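Local coordinates for glycoside hydrolase family 5 (Aspergillus oryzae, PDB 6LA0), which acts as a secreted rutinosidase that releases rutinose from flavonoid glycosides such as rutin, and may also hydrolyse beta-1,3-glucans, at residues A[150-153]-A[154-157]; A[240-244]-A[245-249]; A[160-163]-A[164-168]; A[170-173]-A[174-178]; A[57-60]-A[61-64]. All coordinates share one frame; numbering follows the deposited sequence.

In the fold
Along the chain the contacts come in the order 5, 1, 3, 4, 2. All are local and in series, so none nests in or crosses another. Contact 5 turns the chain from the end of helix 49-56 into helix 60-70, and the Cys53-Cys60 disulfide ties the two. Contact 1 ends the long loop after strand 128-133 and leads into helix 158-176. Contact 3 lies on the early turns of that helix and touches contact 1, with which it shares a glycan; contact 4 ends the same helix, their centres about 15 Å apart. Contact 2 starts helix 244-248 after strand 235-237, opposite contact 5 across the chain's centre. Contacts 1 to 4 all pack on helix 209-229 of the TIM barrel.

Contact 1 of 5, residues A[150-153]-A[154-157]; sequences GHWG and WYYN. With NAG (2-acetamido-2-deoxy-beta-D-glucopyranose), chain D.
The N-glycosylation site at Asn157 is folded back onto Gly153 by two overlapping beta turns. The side-chain nitrogen ND2 of Asn157 carries the sugar, bonded to NAG C1 at 1.4 Å, and still donates its remaining hydrogen to Gly153 O at 3.1 Å, with an N-H...O angle of 152°. The acceptor lies close to the amide plane of Asn157, so the bond restrains rotation of the glycosylated amide. With CG trans to the backbone N (chi1 179°), the other end of this amide points into the following helix: Asn157 is its N-cap, and OD1 takes the N-H of Ala160. A type I turn from Trp152 to Tyr155 runs into a type II turn from Trp154 to Asn157, the entry to helix 158-176 of the TIM barrel. Round the first turn, Trp152 O sits at the edge of the Tyr155 ring, 3.4 Å from Tyr155 CD1, and Tyr155 CE1 lies 4.3 Å from Trp152 CD1. Within 154-157, the edge of Trp154 meets the face of Tyr155, CE3 lying over the ring centre. Tyr155 OH is hydrogen-bonded to Thr140 O, and both Trp154 and Tyr155 rest on Val215 of helix 209-229.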
# COMPACT_ATOMS: atom_id res chain seq x y z
N GLY A 150 -14.71 11.83 2.41
CA GLY A 150 -16.13 11.89 2.09
C GLY A 150 -16.53 11.50 0.68
O GLY A 150 -17.69 11.71 0.32
N HIS A 151 -15.62 10.95 -0.12
CA HIS A 151 -15.92 10.54 -1.49
C HIS A 151 -16.10 9.02 -1.55
O HIS A 151 -15.15 8.27 -1.29
CB HIS A 151 -14.81 10.98 -2.45
CG HIS A 151 -14.79 12.45 -2.74
ND1 HIS A 151 -14.40 12.96 -3.96
CD2 HIS A 151 -15.09 13.51 -1.96
CE1 HIS A 151 -14.46 14.28 -3.92
NE2 HIS A 151 -14.88 14.64 -2.72
N TRP A 152 -17.31 8.57 -1.89
CA TRP A 152 -17.59 7.17 -2.22
C TRP A 152 -18.15 7.03 -3.63
O TRP A 152 -18.83 6.04 -3.92
CB TRP A 152 -18.59 6.55 -1.24
CG TRP A 152 -18.10 6.18 0.10
CD1 TRP A 152 -17.59 4.97 0.49
CD2 TRP A 152 -18.14 6.99 1.28
NE1 TRP A 152 -17.29 4.99 1.84
CE2 TRP A 152 -17.61 6.23 2.34
CE3 TRP A 152 -18.55 8.30 1.53
CZ2 TRP A 152 -17.48 6.73 3.63
CZ3 TRP A 152 -18.43 8.80 2.81
CH2 TRP A 152 -17.90 8.01 3.85
N GLY A 153 -17.89 8.00 -4.51
CA GLY A 153 -18.53 8.09 -5.81
C GLY A 153 -18.08 7.08 -6.85
O GLY A 153 -18.65 7.04 -7.94
N TRP A 154 -17.06 6.27 -6.54
CA TRP A 154 -16.58 5.27 -7.49
C TRP A 154 -17.61 4.19 -7.74
O TRP A 154 -17.75 3.70 -8.88
CB TRP A 154 -15.27 4.67 -6.95
CG TRP A 154 -14.65 3.60 -7.81
CD1 TRP A 154 -13.93 3.79 -8.94
CD2 TRP A 154 -14.68 2.18 -7.58
NE1 TRP A 154 -13.50 2.59 -9.44
CE2 TRP A 154 -13.96 1.58 -8.63
CE3 TRP A 154 -15.25 1.37 -6.59
CZ2 TRP A 154 -13.78 0.20 -8.71
CZ3 TRP A 154 -15.08 -0.01 -6.68
CH2 TRP A 154 -14.34 -0.57 -7.72
N TYR A 155 -18.37 3.81 -6.71
CA TYR A 155 -19.27 2.66 -6.79
C TYR A 155 -20.40 2.91 -7.78
O TYR A 155 -21.03 3.98 -7.77
CB TYR A 155 -19.82 2.33 -5.40
CG TYR A 155 -18.75 1.83 -4.46
CD1 TYR A 155 -18.02 2.71 -3.67
CD2 TYR A 155 -18.41 0.48 -4.41
CE1 TYR A 155 -17.02 2.27 -2.83
CE2 TYR A 155 -17.40 0.02 -3.57
CZ TYR A 155 -16.71 0.93 -2.78
OH TYR A 155 -15.69 0.51 -1.94
N TYR A 156 -20.66 1.91 -8.64
CA TYR A 156 -21.82 1.86 -9.53
C TYR A 156 -21.78 2.94 -10.61
O TYR A 156 -22.78 3.20 -11.28
CB TYR A 156 -23.13 1.94 -8.73
CG TYR A 156 -23.07 1.23 -7.38
CD1 TYR A 156 -22.83 -0.14 -7.30
CD2 TYR A 156 -23.24 1.93 -6.19
CE1 TYR A 156 -22.77 -0.79 -6.07
CE2 TYR A 156 -23.17 1.30 -4.96
CZ TYR A 156 -22.95 -0.06 -4.91
OH TYR A 156 -22.89 -0.67 -3.67
N ASN A 157 -20.62 3.56 -10.81
CA ASN A 157 -20.46 4.77 -11.62
C ASN A 157 -19.73 4.36 -12.89
O ASN A 157 -18.52 4.10 -12.86
CB ASN A 157 -19.70 5.81 -10.80
CG ASN A 157 -19.44 7.12 -11.54
OD1 ASN A 157 -19.43 7.19 -12.77
ND2 ASN A 157 -19.21 8.17 -10.77
C1 NAG D . -18.91 9.48 -11.28
C2 NAG D . -19.30 10.56 -10.24
C3 NAG D . -18.73 11.93 -10.64
C4 NAG D . -17.24 11.83 -10.95
C5 NAG D . -17.02 10.77 -12.01
C6 NAG D . -15.57 10.59 -12.38
C7 NAG D . -21.38 10.34 -8.97
C8 NAG D . -22.88 10.47 -9.01
N2 NAG D . -20.74 10.63 -10.10
O3 NAG D . -18.94 12.85 -9.57
O4 NAG D . -16.75 13.08 -11.42
O5 NAG D . -17.49 9.51 -11.50
O6 NAG D . -14.74 10.82 -11.26
O7 NAG D . -20.79 9.99 -7.95

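Contact 2 of 5, residues A[240-244]-A[245-249]; sequences SFKPE and QYWSN
Lys242 runs past the NE1 corner of Trp247 and out over Tyr246. CB lies 3.5 Å from Trp247 NE1, itself hydrogen-bonded to Gly239 O, and 3.7 Å from Tyr246 CB. CG, placed beside the backbone N (chi1 -48°), remains within 3.7 Å of both Trp247 NE1 and Tyr246 CD1. A bend at chi2 then swings CD across Tyr246 and brings CE over one face of the ring, 3.7 Å from its centroid and 18° off the normal, a CH-pi contact. Lys242 NZ drifts toward the CE2-CZ rim, 4.0 Å from Tyr246 CE2, an off-centre cation-pi contact, and its hydrogen bonds go to Leu207 O and Pro204 O. Tyr246 in turn sets its edge to the face of Trp247, with CD1 over the indole centre. The short, weakly bonded helix begins with Tyr246 N to Pro243 O at 2.9 Å and Trp247 N to Glu244 O at 3.0 Å, while Ser248 N adds a weak bond to Glu244 O. The tips are tied down elsewhere: Tyr246 OH on Asp209, Glu244 OE1 and Ser248 OG on Asp289. Helix 244-248 follows strand 235-237 and precedes its parallel neighbour 257-265, with Tyr246 and Trp247 laid on Ala212 of helix 209-229.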
# COMPACT_ATOMS: atom_id res chain seq x y z
N SER A 240 -10.33 -5.54 0.12
CA SER A 240 -10.86 -4.84 1.28
C SER A 240 -10.43 -5.62 2.52
O SER A 240 -9.30 -6.11 2.57
CB SER A 240 -12.39 -4.69 1.16
OG SER A 240 -12.93 -3.78 2.11
N PHE A 241 -11.31 -5.79 3.50
CA PHE A 241 -10.93 -6.50 4.71
C PHE A 241 -11.64 -7.85 4.86
O PHE A 241 -11.84 -8.33 5.97
CB PHE A 241 -11.13 -5.60 5.92
CG PHE A 241 -10.42 -4.28 5.80
CD1 PHE A 241 -9.06 -4.17 6.07
CD2 PHE A 241 -11.10 -3.14 5.39
CE1 PHE A 241 -8.39 -2.94 5.96
CE2 PHE A 241 -10.44 -1.91 5.27
CZ PHE A 241 -9.09 -1.82 5.55
N LYS A 242 -12.01 -8.47 3.73
CA LYS A 242 -12.50 -9.84 3.74
C LYS A 242 -11.35 -10.84 3.80
O LYS A 242 -10.22 -10.53 3.43
CB LYS A 242 -13.32 -10.11 2.48
CG LYS A 242 -14.35 -9.07 2.13
CD LYS A 242 -15.46 -8.99 3.14
CE LYS A 242 -16.74 -8.52 2.48
NZ LYS A 242 -17.87 -8.43 3.45
N PRO A 243 -11.61 -12.06 4.26
CA PRO A 243 -10.62 -13.13 4.09
C PRO A 243 -10.50 -13.50 2.63
O PRO A 243 -11.44 -13.34 1.85
CB PRO A 243 -11.18 -14.29 4.93
CG PRO A 243 -12.63 -13.97 5.12
CD PRO A 243 -12.71 -12.47 5.15
N GLU A 244 -9.33 -14.02 2.25
CA GLU A 244 -9.18 -14.49 0.88
C GLU A 244 -10.27 -15.50 0.52
O GLU A 244 -10.75 -15.52 -0.62
CB GLU A 244 -7.79 -15.10 0.68
CG GLU A 244 -7.60 -15.83 -0.66
CD GLU A 244 -7.89 -17.33 -0.57
OE1 GLU A 244 -8.15 -17.82 0.55
OE2 GLU A 244 -7.86 -18.01 -1.61
N GLN A 245 -10.71 -16.32 1.49
CA GLN A 245 -11.74 -17.31 1.18
C GLN A 245 -13.06 -16.68 0.73
O GLN A 245 -13.86 -17.35 0.06
CB GLN A 245 -11.98 -18.22 2.39
CG GLN A 245 -10.81 -19.14 2.66
CD GLN A 245 -9.85 -18.58 3.70
OE1 GLN A 245 -9.55 -17.37 3.71
NE2 GLN A 245 -9.37 -19.44 4.58
N TYR A 246 -13.31 -15.42 1.09
CA TYR A 246 -14.52 -14.73 0.66
C TYR A 246 -14.54 -14.50 -0.85
O TYR A 246 -15.61 -14.48 -1.46
CB TYR A 246 -14.65 -13.38 1.39
CG TYR A 246 -15.83 -12.51 0.96
CD1 TYR A 246 -15.73 -11.67 -0.14
CD2 TYR A 246 -17.04 -12.54 1.66
CE1 TYR A 246 -16.80 -10.87 -0.55
CE2 TYR A 246 -18.12 -11.74 1.26
CZ TYR A 246 -17.98 -10.91 0.16
OH TYR A 246 -19.03 -10.11 -0.26
N TRP A 247 -13.37 -14.33 -1.46
CA TRP A 247 -13.27 -13.99 -2.88
C TRP A 247 -12.90 -15.18 -3.75
O TRP A 247 -13.13 -15.13 -4.97
CB TRP A 247 -12.21 -12.90 -3.11
CG TRP A 247 -12.46 -11.61 -2.39
CD1 TRP A 247 -11.85 -11.17 -1.24
CD2 TRP A 247 -13.38 -10.57 -2.77
NE1 TRP A 247 -12.35 -9.94 -0.88
CE2 TRP A 247 -13.28 -9.54 -1.81
CE3 TRP A 247 -14.28 -10.41 -3.84
CZ2 TRP A 247 -14.05 -8.38 -1.87
CZ3 TRP A 247 -15.04 -9.25 -3.90
CH2 TRP A 247 -14.91 -8.25 -2.93
N SER A 248 -12.33 -16.22 -3.16
CA SER A 248 -11.61 -17.20 -3.97
C SER A 248 -12.55 -18.02 -4.85
O SER A 248 -12.14 -18.47 -5.93
CB SER A 248 -10.78 -18.10 -3.06
OG SER A 248 -11.60 -19.00 -2.34
N ASN A 249 -13.79 -18.21 -4.45
CA ASN A 249 -14.67 -19.02 -5.28
C ASN A 249 -15.47 -18.19 -6.27
O ASN A 249 -16.27 -18.75 -7.02
CB ASN A 249 -15.59 -19.88 -4.42
CG ASN A 249 -14.86 -21.08 -3.84
OD1 ASN A 249 -14.57 -21.13 -2.64
ND2 ASN A 249 -14.51 -22.02 -4.71

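Contact 3 of 5, residues A[160-163]-A[164-168]; sequences AFDY and SMQVI. With NAG (2-acetamido-2-deoxy-beta-D-glucopyranose), chain D.
Ala160 O is gripped twice by one residue: the backbone N and the hydroxyl OG of Ser164 both donate to it, each at 2.9 Å, from opposite faces of the carbonyl plane. OG stands above that plane, 37° out of it, whereas N is tilted less. With OG turned beside its own backbone N (chi1 -67°), the serine can reach back four residues, and its hydroxyl oxygen then accepts the indole N-H of Trp154. The residue is buried, so this chain of bonds leaves the hydroxyl both donating and accepting. Regular helical bonds continue from Met165 N to Phe161 O and from Val167 N to Tyr163 O. These turns belong to helix 158-176 on the outside of the TIM barrel, one flank of which packs against helix 209-229: Ser164 and Ile168 touch Tyr218, and Phe161 has a cation-pi partner in Lys217. On that side Met165 lies alongside Phe161, pointing the same way. Met165 CG is 4.0 Å from Phe161 CE2, and the bend at chi2 brings SD to 5.1 Å from the Phe161 centroid, an oblique Met-aromatic contact. On the exposed side, Gln166 NE2 approaches no nearer than 3.6 Å to Asp162 OD2, a loose contact with the amide and carboxylate planes 78° apart. Ala160 CB meets the NAG on Asn157, 3.4 Å from NAG O5.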
# COMPACT_ATOMS: atom_id res chain seq x y z
N ALA A 160 -16.76 6.71 -13.89
CA ALA A 160 -15.61 6.41 -13.04
C ALA A 160 -14.99 5.06 -13.39
O ALA A 160 -13.76 4.91 -13.36
CB ALA A 160 -16.03 6.44 -11.57
N PHE A 161 -15.82 4.06 -13.69
CA PHE A 161 -15.30 2.76 -14.12
C PHE A 161 -14.46 2.88 -15.39
O PHE A 161 -13.36 2.33 -15.48
CB PHE A 161 -16.47 1.77 -14.31
CG PHE A 161 -16.04 0.34 -14.45
CD1 PHE A 161 -16.06 -0.51 -13.35
CD2 PHE A 161 -15.66 -0.18 -15.68
CE1 PHE A 161 -15.67 -1.83 -13.46
CE2 PHE A 161 -15.28 -1.50 -15.80
CZ PHE A 161 -15.27 -2.33 -14.69
N ASP A 162 -14.97 3.61 -16.39
CA ASP A 162 -14.22 3.78 -17.63
C ASP A 162 -12.87 4.44 -17.36
O ASP A 162 -11.82 3.97 -17.83
CB ASP A 162 -15.04 4.59 -18.64
CG ASP A 162 -14.43 4.56 -20.02
OD1 ASP A 162 -13.67 3.61 -20.29
OD2 ASP A 162 -14.71 5.48 -20.83
N TYR A 163 -12.87 5.54 -16.60
CA TYR A 163 -11.62 6.20 -16.25
C TYR A 163 -10.68 5.28 -15.47
O TYR A 163 -9.46 5.37 -15.64
CB TYR A 163 -11.91 7.45 -15.41
CG TYR A 163 -12.30 8.69 -16.20
CD1 TYR A 163 -11.46 9.23 -17.16
CD2 TYR A 163 -13.53 9.32 -15.97
CE1 TYR A 163 -11.82 10.36 -17.88
CE2 TYR A 163 -13.89 10.47 -16.69
CZ TYR A 163 -13.03 10.98 -17.64
OH TYR A 163 -13.38 12.12 -18.35
N SER A 164 -11.23 4.39 -14.64
CA SER A 164 -10.38 3.49 -13.87
C SER A 164 -9.64 2.53 -14.79
O SER A 164 -8.44 2.29 -14.62
CB SER A 164 -11.21 2.71 -12.83
OG SER A 164 -11.74 3.56 -11.81
N MET A 165 -10.33 1.98 -15.81
CA MET A 165 -9.65 1.08 -16.74
C MET A 165 -8.61 1.83 -17.58
O MET A 165 -7.57 1.25 -17.92
CB MET A 165 -10.65 0.37 -17.65
CG MET A 165 -11.61 -0.55 -16.92
SD MET A 165 -10.80 -1.77 -15.87
CE MET A 165 -9.79 -2.67 -17.05
N GLN A 166 -8.85 3.10 -17.90
CA GLN A 166 -7.80 3.89 -18.54
C GLN A 166 -6.58 4.03 -17.63
O GLN A 166 -5.43 3.97 -18.10
CB GLN A 166 -8.37 5.25 -18.94
CG GLN A 166 -9.44 5.14 -20.03
CD GLN A 166 -9.95 6.49 -20.50
OE1 GLN A 166 -9.23 7.48 -20.51
NE2 GLN A 166 -11.22 6.53 -20.87
N VAL A 167 -6.79 4.19 -16.32
CA VAL A 167 -5.68 4.17 -15.37
C VAL A 167 -4.88 2.88 -15.51
O VAL A 167 -3.65 2.90 -15.64
CB VAL A 167 -6.20 4.38 -13.93
CG1 VAL A 167 -5.13 4.02 -12.89
CG2 VAL A 167 -6.69 5.81 -13.75
N ILE A 168 -5.57 1.74 -15.52
CA ILE A 168 -4.89 0.45 -15.61
C ILE A 168 -4.18 0.29 -16.95
O ILE A 168 -3.07 -0.25 -17.01
CB ILE A 168 -5.88 -0.70 -15.34
CG1 ILE A 168 -6.37 -0.63 -13.88
CG2 ILE A 168 -5.26 -2.07 -15.65
CD1 ILE A 168 -5.27 -0.34 -12.87
C1 NAG D . -18.91 9.48 -11.28
C2 NAG D . -19.30 10.56 -10.24
C3 NAG D . -18.73 11.93 -10.64
C4 NAG D . -17.24 11.83 -10.95
C5 NAG D . -17.02 10.77 -12.01
C6 NAG D . -15.57 10.59 -12.38
C7 NAG D . -21.38 10.34 -8.97
C8 NAG D . -22.88 10.47 -9.01
N2 NAG D . -20.74 10.63 -10.10
O3 NAG D . -18.94 12.85 -9.57
O4 NAG D . -16.75 13.08 -11.42
O5 NAG D . -17.49 9.51 -11.50
O6 NAG D . -14.74 10.82 -11.26
O7 NAG D . -20.79 9.99 -7.95

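Contact 4 of 5, residues A[170-173]-A[174-178]; sequences AVIS and FVQNS
Four successive helical hydrogen bonds join 170-173 to 174-178. Phe174 N to Ala170 O and Val175 N to Val171 O are both 3.0 Å and nearly straight, with N-H...O angles of 168° and 167°. Gln176 N to Ile172 O follows at 2.8 Å, and Asn177 N to Ser173 O at 2.9 Å. Asn177 is where the backbone leaves helical angles; past it Val175 O collects both the N and the OG of Ser178, the hydroxyl at 2.8 Å, so the last turn is closed by a side chain as well as by the backbone. This is the end of helix 158-176, an outer helix of the TIM barrel joining strand 128-133 to the parallel strand 184-187 beside it in a beta-alpha-beta unit. Val171 CG1 and Val175 CG2 meet at 4.4 Å one turn apart; their residues rest on Ile186 and Tyr184 of that strand. Ile172 CG2 lies 4.2 Å from Gln176 CG on the flank facing helix 209-229, where both touch Val229, and Gln176 OE1 is hydrogen-bonded to Asn230 ND2. Phe174, its CG trans to the backbone N (chi1 179°), keeps only CB near the preceding turn, 3.4 Å from Val171 O; its side chain touches Tyr184, and Leu114 and Lys115 of helix 110-125.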
# COMPACT_ATOMS: atom_id res chain seq x y z
N ALA A 170 -2.74 2.61 -18.55
CA ALA A 170 -1.51 3.38 -18.41
C ALA A 170 -0.47 2.65 -17.56
O ALA A 170 0.72 2.68 -17.87
CB ALA A 170 -1.82 4.76 -17.80
N VAL A 171 -0.91 1.99 -16.47
CA VAL A 171 0.04 1.20 -15.68
C VAL A 171 0.61 0.06 -16.51
O VAL A 171 1.82 -0.21 -16.47
CB VAL A 171 -0.63 0.70 -14.39
CG1 VAL A 171 0.29 -0.28 -13.62
CG2 VAL A 171 -1.06 1.88 -13.51
N ILE A 172 -0.26 -0.63 -17.26
CA ILE A 172 0.19 -1.75 -18.09
C ILE A 172 1.30 -1.30 -19.03
O ILE A 172 2.34 -1.96 -19.16
CB ILE A 172 -0.98 -2.37 -18.87
CG1 ILE A 172 -1.94 -3.11 -17.93
CG2 ILE A 172 -0.47 -3.32 -19.93
CD1 ILE A 172 -3.27 -3.50 -18.58
N SER A 173 1.09 -0.16 -19.70
CA SER A 173 2.07 0.36 -20.64
C SER A 173 3.39 0.68 -19.93
O SER A 173 4.47 0.33 -20.42
CB SER A 173 1.50 1.59 -21.35
OG SER A 173 2.48 2.27 -22.12
N PHE A 174 3.31 1.34 -18.76
CA PHE A 174 4.51 1.63 -17.96
C PHE A 174 5.32 0.36 -17.68
O PHE A 174 6.54 0.34 -17.85
CB PHE A 174 4.09 2.29 -16.64
CG PHE A 174 5.24 2.63 -15.72
CD1 PHE A 174 5.73 1.68 -14.81
CD2 PHE A 174 5.80 3.90 -15.73
CE1 PHE A 174 6.79 2.00 -13.96
CE2 PHE A 174 6.86 4.22 -14.88
CZ PHE A 174 7.35 3.27 -13.99
N VAL A 175 4.64 -0.71 -17.25
CA VAL A 175 5.31 -1.99 -17.01
C VAL A 175 5.89 -2.55 -18.30
O VAL A 175 7.04 -3.00 -18.34
CB VAL A 175 4.32 -2.98 -16.36
CG1 VAL A 175 4.92 -4.39 -16.28
CG2 VAL A 175 3.87 -2.47 -15.01
N GLN A 176 5.09 -2.54 -19.38
CA GLN A 176 5.53 -3.15 -20.63
C GLN A 176 6.76 -2.46 -21.21
O GLN A 176 7.64 -3.12 -21.77
CB GLN A 176 4.38 -3.13 -21.65
CG GLN A 176 3.36 -4.24 -21.45
CD GLN A 176 3.95 -5.62 -21.59
OE1 GLN A 176 4.53 -6.17 -20.65
NE2 GLN A 176 3.82 -6.21 -22.79
N ASN A 177 6.83 -1.13 -21.09
CA ASN A 177 7.93 -0.36 -21.65
C ASN A 177 9.01 -0.04 -20.61
O ASN A 177 9.87 0.81 -20.84
CB ASN A 177 7.39 0.93 -22.28
CG ASN A 177 6.36 0.63 -23.35
OD1 ASN A 177 5.22 1.09 -23.30
ND2 ASN A 177 6.74 -0.19 -24.32
N SER A 178 8.99 -0.75 -19.48
CA SER A 178 9.93 -0.49 -18.40
C SER A 178 11.35 -0.93 -18.72
O SER A 178 12.28 -0.44 -18.08
CB SER A 178 9.44 -1.19 -17.14
OG SER A 178 9.57 -2.59 -17.28

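Contact 5 of 5, residues A[57-60]-A[61-64]; sequences GSRC and GPVL
Backbone bonds first join Arg59 and Cys60 to the turn that follows: Val63 N donates to Arg59 O at 3.2 Å and Leu64 N to Cys60 O at 2.9 Å, opening helix 60-70. Just before them, Cys60 N closes on Gly57 O, leading out of a short 3-10 segment. One water completes the polar set. It accepts from Gly61 N at 2.7 Å and gives a weak hydrogen bond to Ser58 O, bridging the two segments where Pro62 CD sits 3.6 Å from Ser58 O. Contact between a charged group and hydrocarbon comes next. Arg59 bends at chi2 and chi3 (-52° and -50°), curling back so that it crosses Pro62 at about a right angle and Pro62 CG sits over one face of its guanidinium, offset toward the rim; Arg59 NH2 lies 3.4 Å from Pro62 CB. The apolar contact is on the buried side: Cys60 SG, trans to its backbone N, touches Leu64 CD1 at 3.5 Å, while Leu64 also packs on Phe38 and Tyr106. The covalent link is the disulfide of Cys60 with Cys53 of helix 49-56. The chemistry thus divides the helix start: a cross-link to the preceding helix on the apolar side, and on the exposed side a cation resting on proline hydrocarbon, with a water serving the N-H of Gly61.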
# COMPACT_ATOMS: atom_id res chain seq x y z
N GLY A 57 -3.66 25.88 -4.41
CA GLY A 57 -4.00 26.53 -5.67
C GLY A 57 -2.89 26.33 -6.68
O GLY A 57 -2.36 25.23 -6.83
N SER A 58 -2.51 27.41 -7.37
CA SER A 58 -1.50 27.27 -8.42
C SER A 58 -0.15 26.80 -7.89
O SER A 58 0.67 26.31 -8.69
CB SER A 58 -1.35 28.59 -9.19
OG SER A 58 -0.79 29.63 -8.38
N ARG A 59 0.11 26.93 -6.59
CA ARG A 59 1.38 26.48 -6.02
C ARG A 59 1.39 24.99 -5.66
O ARG A 59 2.45 24.50 -5.25
CB ARG A 59 1.74 27.31 -4.78
CG ARG A 59 1.74 28.85 -4.97
CD ARG A 59 2.58 29.32 -6.14
NE ARG A 59 3.92 28.74 -6.15
CZ ARG A 59 4.66 28.54 -7.25
NH1 ARG A 59 4.19 28.86 -8.45
NH2 ARG A 59 5.87 28.01 -7.14
N CYS A 60 0.27 24.27 -5.82
CA CYS A 60 0.22 22.85 -5.42
C CYS A 60 1.26 22.03 -6.16
O CYS A 60 2.02 21.27 -5.54
CB CYS A 60 -1.17 22.26 -5.67
SG CYS A 60 -1.27 20.43 -5.34
N GLY A 61 1.32 22.17 -7.48
CA GLY A 61 2.26 21.44 -8.32
C GLY A 61 3.71 21.63 -7.91
O GLY A 61 4.42 20.68 -7.59
N PRO A 62 4.17 22.88 -7.93
CA PRO A 62 5.56 23.15 -7.53
C PRO A 62 5.93 22.55 -6.18
O PRO A 62 7.03 21.99 -6.04
CB PRO A 62 5.61 24.68 -7.50
CG PRO A 62 4.62 25.09 -8.53
CD PRO A 62 3.52 24.08 -8.51
N VAL A 63 5.04 22.64 -5.20
CA VAL A 63 5.31 22.09 -3.87
C VAL A 63 5.41 20.57 -3.91
O VAL A 63 6.31 19.97 -3.32
CB VAL A 63 4.21 22.54 -2.89
CG1 VAL A 63 4.28 21.70 -1.61
CG2 VAL A 63 4.38 24.01 -2.56
N LEU A 64 4.45 19.92 -4.59
CA LEU A 64 4.47 18.46 -4.63
C LEU A 64 5.64 17.95 -5.48
O LEU A 64 6.31 16.99 -5.10
CB LEU A 64 3.14 17.94 -5.16
CG LEU A 64 2.02 18.13 -4.13
CD1 LEU A 64 0.68 17.57 -4.61
CD2 LEU A 64 2.43 17.50 -2.76
O HOH W 1 -0.36 23.57 -9.13